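PDB 4K7B: extrinsic protein in photosystem II from Chaetoceros gracilis, which serves as an extrinsic subunit of diatom photosystem II, where its PsbQ-like helical domain probably supports oxygen evolution. Local coordinates for residues 19-23 with 37-42; 42-46 with 86-92. All blocks are in the same frame, centred on the assembly; numbering follows the deposited sequence.

Interaction 1 of 2, residues 19-23 with 37-42; sequences RIAAL and EEKNAF. With SO4 (sulfate ion), chain C.
Two adjacent, antiparallel helices of a PsbQ-like four-helix bundle meet here: the last turn of helix 6-21, running out into the turn up to Leu23, and the first turn of helix 39-49, with Glu38 at its N-cap. Arg19 and Ala41 have the nearest CA atoms, 6.4 Å apart; further on, Leu23 CD2 lies 3.8 Å from Glu38 CG. Arg19 (m, t, p) extends toward helix 39-49, with Ala41 CB over one face of its guanidinium. Glu38, bent by m chi1 and m chi2, brings OE2 to the guanidinium edge in a salt bridge, 2.6 Å from Arg19 NE and 2.8 Å from Arg19 NH2. A sulfate, probably from the crystallisation liquor, accepts hydrogen bonds from Arg19 NH1 to O1 (2.9 Å), Arg19 NH2 to O4 (2.8 Å) and Asn40 ND2 to O3 (3.0 Å). Ile20 (m, t) forms the apolar side. Its CG1 sits 4.2 Å from the Phe42 ring centroid, 11° off the normal, in a CH-pi contact, and 4.1 Å from Ala41 CB; Leu23 CD1 reaches Phe42 CE2 at 4.1 Å. One water donates to Arg19 O at 2.7 Å and, weakly, to Glu38 OE1, also at 2.7 Å.

Interaction 2 of 2, residues 42-46 with 86-92; sequences FILFN and YMAANEI
This is a buried, mainly aromatic contact across the interior of the four-helix bundle, joining its second and fourth long helices, 39-49 and 76-89. In an up-and-down bundle these two are diagonal partners and run the same way, as the register confirms: Phe42 pairs with Tyr86 (CA atoms 10.0 Å apart) and Asn46 with Asn90 (9.0 Å). At that spacing the gap is filled by long side chains. Residues 42-46 are helical throughout, whereas 86-92 covers the end of its helix, closed by a Schellman motif: Glu91 has positive phi (57°), Ile92 N hydrogen-bonds to Met87 O (3.0 Å), and Glu91 N hydrogen-bonds weakly to Ala88 O (3.4 Å). The chain then turns extended at Ile92 and brings its side chain back to the interface.

Tyr86 (chi1 t) reaches between Phe42 (m) and Phe45 (t). Its ring meets that of Phe42 obliquely, with centroids 5.2 Å apart, planes at 52° and Phe42 CE1 3.6 Å from Tyr86 CE2; its hydroxyl donates to Asn46, Tyr86 OH to Asn46 OD1 being 2.7 Å. Phe45 CD2 lies 3.4 Å from Tyr86 OH. Ile92 CD1 covers one face of the Phe45 ring in a CH-pi contact, 3.8 Å from the centroid, and Asn90 CB is 3.8 Å from Phe45 CE2. Asn90 ND2 hydrogen-bonds back to Tyr86 O (2.9 Å), while Asn90 OD1 is hydrogen-bonded to Tyr50 OH. Helix 54-73 borders the contact through Thr64, hydrogen-bonded to Asn46 ND2, and helix 6-21 through Arg13 and Tyr16 on Phe45 and Ile20 on Tyr86.

Overall arrangement
Both interactions use helix 39-49 and share Phe42, which spans from the Ile20 side to the Tyr86 side of the bundle core. Their centres lie about 10 Å apart and they touch directly: Ile20 CD1 is 3.7 Å from Tyr86 OH and 3.9 Å from Phe45 CB. Interaction 1 joins neighbouring helices where helix 6-21 ends and helix 39-49 begins, and is partly buried, so its chemistry is split between charged and solvent-linked groups on the more exposed side and aliphatic side chains packed against the Phe42 ring inside. Interaction 2 crosses the bundle diagonally, with every touching residue buried; there aromatic rings dominate and the one polar link is between uncharged groups. Together they tie three of the bundle's four long helices, 6-21, 39-49 and 76-89.

Interaction 1 of 2, residues 19-23 with 37-42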
ATOM      1  N   ARG A  19       0.737   5.452   3.625  1.00 10.31           N
ATOM      2  CA  ARG A  19       1.667   5.470   2.483  1.00 10.54           C
ATOM      3  C   ARG A  19       1.294   4.412   1.444  1.00 12.17           C
ATOM      4  O   ARG A  19       1.360   4.651   0.225  1.00 12.05           O
ATOM      5  CB  ARG A  19       3.118   5.300   2.945  1.00 11.10           C
ATOM      6  CG  ARG A  19       3.676   6.540   3.626  1.00 12.00           C
ATOM      7  CD  ARG A  19       5.081   6.359   4.203  1.00 11.45           C
ATOM      8  NE  ARG A  19       6.043   5.827   3.228  1.00 18.50           N
ATOM      9  CZ  ARG A  19       7.326   5.576   3.496  1.00 19.77           C
ATOM     10  NH1 ARG A  19       7.814   5.815   4.710  1.00 20.31           N
ATOM     11  NH2 ARG A  19       8.134   5.078   2.555  1.00 16.98           N
ATOM     12  N   ILE A  20       0.888   3.242   1.920  1.00  9.76           N
ATOM     13  CA  ILE A  20       0.498   2.173   1.008  1.00 12.18           C
ATOM     14  C   ILE A  20      -0.824   2.485   0.286  1.00 10.91           C
ATOM     15  O   ILE A  20      -0.937   2.290  -0.922  1.00 12.03           O
ATOM     16  CB  ILE A  20       0.453   0.818   1.751  1.00 11.08           C
ATOM     17  CG1 ILE A  20       1.871   0.453   2.208  1.00 11.08           C
ATOM     18  CG2 ILE A  20      -0.172  -0.257   0.887  1.00 13.29           C
ATOM     19  CD1 ILE A  20       1.905  -0.607   3.299  1.00 13.50           C
ATOM     20  N   ALA A  21      -1.798   3.015   1.008  1.00 10.00           N
ATOM     21  CA  ALA A  21      -3.073   3.353   0.397  1.00 10.37           C
ATOM     22  C   ALA A  21      -2.909   4.444  -0.653  1.00 10.39           C
ATOM     23  O   ALA A  21      -3.633   4.464  -1.651  1.00 13.66           O
ATOM     24  CB  ALA A  21      -4.067   3.795   1.471  1.00 12.13           C
ATOM     25  N   ALA A  22      -1.959   5.350  -0.420  1.00 10.29           N
ATOM     26  CA  ALA A  22      -1.729   6.467  -1.331  1.00 11.83           C
ATOM     27  C   ALA A  22      -1.218   6.008  -2.692  1.00 13.43           C
ATOM     28  O   ALA A  22      -1.190   6.803  -3.636  1.00 15.86           O
ATOM     29  CB  ALA A  22      -0.756   7.472  -0.710  1.00 14.09           C
ATOM     30  N   LEU A  23      -0.799   4.746  -2.786  1.00 11.23           N
ATOM     31  CA  LEU A  23      -0.335   4.198  -4.061  1.00 13.52           C
ATOM     32  C   LEU A  23      -1.457   3.896  -5.058  1.00 13.67           C
ATOM     33  O   LEU A  23      -1.166   3.449  -6.160  1.00 14.59           O
ATOM     34  CB  LEU A  23       0.500   2.928  -3.845  1.00 11.58           C
ATOM     35  CG  LEU A  23       1.836   3.172  -3.150  1.00 11.11           C
ATOM     36  CD1 LEU A  23       2.469   1.861  -2.702  1.00 13.10           C
ATOM     37  CD2 LEU A  23       2.763   3.941  -4.068  1.00 14.51           C
ATOM     38  N   GLU A  37       9.375   2.541  -4.674  1.00 16.22           N
ATOM     39  CA  GLU A  37       9.872   3.607  -3.835  1.00 18.52           C
ATOM     40  C   GLU A  37       9.218   3.563  -2.468  1.00 21.71           C
ATOM     41  O   GLU A  37       9.749   4.147  -1.522  1.00 27.54           O
ATOM     42  CB  GLU A  37       9.664   4.968  -4.509  1.00 22.49           C
ATOM     43  CG  GLU A  37      10.610   5.179  -5.673  1.00 28.41           C
ATOM     44  CD  GLU A  37      10.413   6.508  -6.367  1.00 38.58           C
ATOM     45  OE1 GLU A  37       9.286   7.044  -6.328  1.00 39.86           O
ATOM     46  OE2 GLU A  37      11.393   7.017  -6.949  1.00 44.34           O
ATOM     47  N   GLU A  38       8.066   2.890  -2.352  1.00 16.97           N
ATOM     48  CA  GLU A  38       7.494   2.667  -0.997  1.00 15.86           C
ATOM     49  C   GLU A  38       7.811   1.318  -0.275  1.00 13.23           C
ATOM     50  O   GLU A  38       7.118   0.899   0.698  1.00 14.74           O
ATOM     51  CB  GLU A  38       5.976   2.868  -1.022  1.00 17.03           C
ATOM     52  CG  GLU A  38       5.546   4.239  -1.482  1.00 21.14           C
ATOM     53  CD  GLU A  38       5.721   5.314  -0.434  1.00 28.57           C
ATOM     54  OE1 GLU A  38       5.552   6.491  -0.791  1.00 38.96           O
ATOM     55  OE2 GLU A  38       6.011   4.999   0.737  1.00 23.09           O
ATOM     56  N   LYS A  39       8.867   0.640  -0.734  1.00 13.64           N
ATOM     57  CA  LYS A  39       9.283  -0.639  -0.145  0.55 13.82           C
ATOM     58  C   LYS A  39       9.351  -0.565   1.377  1.00 13.25           C
ATOM     59  O   LYS A  39       8.913  -1.473   2.104  1.00 12.81           O
ATOM     60  CB  LYS A  39      10.650  -1.060  -0.690  0.55 16.07           C
ATOM     61  CG  LYS A  39      10.602  -1.918  -1.940  0.55 18.72           C
ATOM     62  CD  LYS A  39      12.011  -2.205  -2.468  0.55 19.07           C
ATOM     63  CE  LYS A  39      12.948  -2.681  -1.366  0.55 19.90           C
ATOM     64  NZ  LYS A  39      14.313  -3.008  -1.900  0.55 19.63           N
ATOM     65  N   ASN A  40       9.923   0.533   1.871  1.00 13.66           N
ATOM     66  CA  ASN A  40      10.059   0.685   3.313  1.00 14.70           C
ATOM     67  C   ASN A  40       8.721   0.774   4.037  1.00 12.40           C
ATOM     68  O   ASN A  40       8.611   0.340   5.181  1.00 13.84           O
ATOM     69  CB  ASN A  40      10.956   1.868   3.676  1.00 15.86           C
ATOM     70  CG  ASN A  40      12.409   1.613   3.330  1.00 20.68           C
ATOM     71  OD1 ASN A  40      12.809   0.473   3.107  1.00 22.33           O
ATOM     72  ND2 ASN A  40      13.203   2.670   3.274  1.00 22.29           N
ATOM     73  N   ALA A  41       7.705   1.322   3.372  1.00 12.53           N
ATOM     74  CA  ALA A  41       6.378   1.392   3.976  1.00 11.99           C
ATOM     75  C   ALA A  41       5.838  -0.014   4.108  1.00 12.05           C
ATOM     76  O   ALA A  41       5.201  -0.341   5.124  1.00 10.94           O
ATOM     77  CB  ALA A  41       5.436   2.251   3.148  1.00 12.52           C
ATOM     78  N   PHE A  42       6.087  -0.851   3.104  1.00 10.43           N
ATOM     79  CA  PHE A  42       5.668  -2.258   3.270  1.00 11.21           C
ATOM     80  C   PHE A  42       6.395  -2.952   4.431  1.00  9.83           C
ATOM     81  O   PHE A  42       5.759  -3.622   5.277  1.00 10.60           O
ATOM     82  CB  PHE A  42       5.886  -3.059   1.982  1.00 11.24           C
ATOM     83  CG  PHE A  42       4.953  -2.673   0.880  1.00 10.91           C
ATOM     84  CD1 PHE A  42       3.676  -3.211   0.821  1.00 12.89           C
ATOM     85  CD2 PHE A  42       5.335  -1.742  -0.076  1.00 13.85           C
ATOM     86  CE1 PHE A  42       2.802  -2.846  -0.179  1.00 13.18           C
ATOM     87  CE2 PHE A  42       4.469  -1.376  -1.081  1.00 12.85           C
ATOM     88  CZ  PHE A  42       3.195  -1.927  -1.131  1.00 11.29           C
TER
HETATM   89  S   SO4 C 202      11.540   6.030   3.865  1.00 36.94           S
HETATM   90  O1  SO4 C 202      10.623   6.359   4.964  1.00 29.96           O
HETATM   91  O2  SO4 C 202      11.908   7.248   3.143  1.00 39.24           O
HETATM   92  O3  SO4 C 202      12.740   5.414   4.437  1.00 40.72           O
HETATM   93  O4  SO4 C 202      10.914   5.101   2.921  1.00 27.70           O
HETATM   94  O   HOH W   1       2.882   6.712  -0.675  1.00 17.93           O

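Interaction 2 of 2, residues 42-46 with 86-92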
ATOM      1  N   PHE A  42       6.087  -0.851   3.104  1.00 10.43           N
ATOM      2  CA  PHE A  42       5.668  -2.258   3.270  1.00 11.21           C
ATOM      3  C   PHE A  42       6.395  -2.952   4.431  1.00  9.83           C
ATOM      4  O   PHE A  42       5.759  -3.622   5.277  1.00 10.60           O
ATOM      5  CB  PHE A  42       5.886  -3.059   1.982  1.00 11.24           C
ATOM      6  CG  PHE A  42       4.953  -2.673   0.880  1.00 10.91           C
ATOM      7  CD1 PHE A  42       3.676  -3.211   0.821  1.00 12.89           C
ATOM      8  CD2 PHE A  42       5.335  -1.742  -0.076  1.00 13.85           C
ATOM      9  CE1 PHE A  42       2.802  -2.846  -0.179  1.00 13.18           C
ATOM     10  CE2 PHE A  42       4.469  -1.376  -1.081  1.00 12.85           C
ATOM     11  CZ  PHE A  42       3.195  -1.927  -1.131  1.00 11.29           C
ATOM     12  N   ILE A  43       7.714  -2.797   4.469  1.00 11.21           N
ATOM     13  CA  ILE A  43       8.503  -3.437   5.524  1.00 11.24           C
ATOM     14  C   ILE A  43       8.032  -3.004   6.918  1.00 10.67           C
ATOM     15  O   ILE A  43       7.801  -3.835   7.808  1.00 12.24           O
ATOM     16  CB  ILE A  43       9.988  -3.108   5.380  1.00 12.86           C
ATOM     17  CG1 ILE A  43      10.523  -3.664   4.060  1.00 12.67           C
ATOM     18  CG2 ILE A  43      10.770  -3.683   6.546  1.00 14.61           C
ATOM     19  CD1 ILE A  43      11.931  -3.165   3.718  1.00 13.11           C
ATOM     20  N   LEU A  44       7.875  -1.694   7.087  1.00 11.64           N
ATOM     21  CA  LEU A  44       7.597  -1.126   8.398  1.00 10.68           C
ATOM     22  C   LEU A  44       6.130  -1.278   8.806  1.00 10.72           C
ATOM     23  O   LEU A  44       5.824  -1.366   9.998  1.00 11.94           O
ATOM     24  CB  LEU A  44       8.055   0.330   8.443  1.00 10.49           C
ATOM     25  CG  LEU A  44       9.571   0.452   8.288  1.00 14.32           C
ATOM     26  CD1 LEU A  44       9.984   1.905   8.129  1.00 15.08           C
ATOM     27  CD2 LEU A  44      10.290  -0.211   9.444  1.00 17.66           C
ATOM     28  N   PHE A  45       5.223  -1.339   7.830  1.00 10.32           N
ATOM     29  CA  PHE A  45       3.862  -1.755   8.140  1.00 10.69           C
ATOM     30  C   PHE A  45       3.877  -3.183   8.637  1.00 10.67           C
ATOM     31  O   PHE A  45       3.302  -3.507   9.658  1.00 12.82           O
ATOM     32  CB  PHE A  45       2.911  -1.672   6.943  1.00 10.00           C
ATOM     33  CG  PHE A  45       1.501  -2.095   7.287  1.00  9.25           C
ATOM     34  CD1 PHE A  45       0.574  -1.160   7.737  1.00 10.18           C
ATOM     35  CD2 PHE A  45       1.117  -3.435   7.211  1.00 10.24           C
ATOM     36  CE1 PHE A  45      -0.712  -1.539   8.082  1.00 11.04           C
ATOM     37  CE2 PHE A  45      -0.161  -3.825   7.553  1.00 11.70           C
ATOM     38  CZ  PHE A  45      -1.090  -2.877   8.001  1.00 13.05           C
ATOM     39  N   ASN A  46       4.517  -4.066   7.880  1.00  9.24           N
ATOM     40  CA  ASN A  46       4.475  -5.462   8.252  1.00  9.52           C
ATOM     41  C   ASN A  46       5.091  -5.732   9.627  1.00 12.69           C
ATOM     42  O   ASN A  46       4.557  -6.539  10.390  1.00 15.73           O
ATOM     43  CB  ASN A  46       5.167  -6.322   7.181  1.00 10.61           C
ATOM     44  CG  ASN A  46       4.461  -6.249   5.836  1.00 11.34           C
ATOM     45  OD1 ASN A  46       3.316  -5.816   5.757  1.00 11.36           O
ATOM     46  ND2 ASN A  46       5.148  -6.678   4.775  1.00 11.18           N
ATOM     47  N   TYR A  86      -3.525  -7.380  -0.593  1.00 12.84           N
ATOM     48  CA  TYR A  86      -2.699  -6.991   0.543  1.00 13.65           C
ATOM     49  C   TYR A  86      -3.447  -6.000   1.433  1.00 12.88           C
ATOM     50  O   TYR A  86      -3.497  -6.150   2.661  1.00 13.60           O
ATOM     51  CB  TYR A  86      -1.389  -6.381   0.041  1.00 13.36           C
ATOM     52  CG  TYR A  86      -0.490  -5.804   1.110  1.00 12.83           C
ATOM     53  CD1 TYR A  86       0.272  -6.625   1.923  1.00 15.43           C
ATOM     54  CD2 TYR A  86      -0.391  -4.430   1.294  1.00 14.95           C
ATOM     55  CE1 TYR A  86       1.108  -6.101   2.891  1.00 14.06           C
ATOM     56  CE2 TYR A  86       0.438  -3.894   2.270  1.00 17.10           C
ATOM     57  CZ  TYR A  86       1.186  -4.738   3.062  1.00 14.37           C
ATOM     58  OH  TYR A  86       2.022  -4.228   4.023  1.00 13.83           O
ATOM     59  N   MET A  87      -4.034  -4.981   0.819  1.00 13.46           N
ATOM     60  CA  MET A  87      -4.785  -4.031   1.623  1.00 13.57           C
ATOM     61  C   MET A  87      -5.969  -4.647   2.343  1.00 13.36           C
ATOM     62  O   MET A  87      -6.178  -4.386   3.533  1.00 13.70           O
ATOM     63  CB  MET A  87      -5.193  -2.826   0.797  1.00 14.32           C
ATOM     64  CG  MET A  87      -3.987  -1.928   0.558  1.00 18.56           C
ATOM     65  SD  MET A  87      -4.366  -0.468  -0.381  1.00 18.56           S
ATOM     66  CE  MET A  87      -5.657   0.265   0.617  1.00 11.47           C
ATOM     67  N   ALA A  88      -6.731  -5.482   1.642  1.00 15.36           N
ATOM     68  CA  ALA A  88      -7.910  -6.088   2.255  1.00 15.62           C
ATOM     69  C   ALA A  88      -7.514  -7.009   3.404  1.00 16.90           C
ATOM     70  O   ALA A  88      -8.135  -6.988   4.469  1.00 19.93           O
ATOM     71  CB  ALA A  88      -8.713  -6.848   1.219  1.00 17.76           C
ATOM     72  N   ALA A  89      -6.468  -7.803   3.194  1.00 16.35           N
ATOM     73  CA  ALA A  89      -6.061  -8.783   4.197  1.00 15.63           C
ATOM     74  C   ALA A  89      -5.501  -8.119   5.445  1.00 16.86           C
ATOM     75  O   ALA A  89      -5.525  -8.695   6.531  1.00 20.34           O
ATOM     76  CB  ALA A  89      -5.037  -9.751   3.609  1.00 14.82           C
ATOM     77  N   ASN A  90      -4.998  -6.905   5.288  1.00 14.49           N
ATOM     78  CA  ASN A  90      -4.349  -6.221   6.395  1.00 14.02           C
ATOM     79  C   ASN A  90      -5.136  -5.050   6.971  1.00 13.64           C
ATOM     80  O   ASN A  90      -4.623  -4.294   7.797  1.00 15.77           O
ATOM     81  CB  ASN A  90      -2.939  -5.813   5.987  1.00 14.67           C
ATOM     82  CG  ASN A  90      -2.046  -7.016   5.825  1.00 12.73           C
ATOM     83  OD1 ASN A  90      -1.663  -7.635   6.810  1.00 16.11           O
ATOM     84  ND2 ASN A  90      -1.781  -7.400   4.585  1.00 14.35           N
ATOM     85  N   GLU A  91      -6.388  -4.930   6.532  1.00 13.83           N
ATOM     86  CA  GLU A  91      -7.294  -3.887   7.008  1.00 15.04           C
ATOM     87  C   GLU A  91      -6.723  -2.499   6.782  1.00 16.11           C
ATOM     88  O   GLU A  91      -6.891  -1.599   7.613  1.00 19.76           O
ATOM     89  CB  GLU A  91      -7.670  -4.090   8.485  1.00 15.92           C
ATOM     90  CG  GLU A  91      -8.519  -5.319   8.737  1.00 25.40           C
ATOM     91  CD  GLU A  91      -9.339  -5.190  10.008  1.00 35.95           C
ATOM     92  OE1 GLU A  91      -8.823  -4.624  10.997  1.00 32.00           O
ATOM     93  OE2 GLU A  91     -10.504  -5.641  10.013  1.00 49.05           O
ATOM     94  N   ILE A  92      -6.027  -2.331   5.663  1.00 13.14           N
ATOM     95  CA  ILE A  92      -5.589  -1.002   5.266  1.00 12.94           C
ATOM     96  C   ILE A  92      -6.679  -0.443   4.383  1.00 15.61           C
ATOM     97  O   ILE A  92      -6.993  -1.009   3.337  1.00 16.79           O
ATOM     98  CB  ILE A  92      -4.268  -1.033   4.483  1.00 12.80           C
ATOM     99  CG1 ILE A  92      -3.172  -1.720   5.302  1.00 14.25           C
ATOM    100  CG2 ILE A  92      -3.854   0.383   4.112  1.00 14.57           C
ATOM    101  CD1 ILE A  92      -1.896  -1.980   4.503  1.00 13.85           C
TER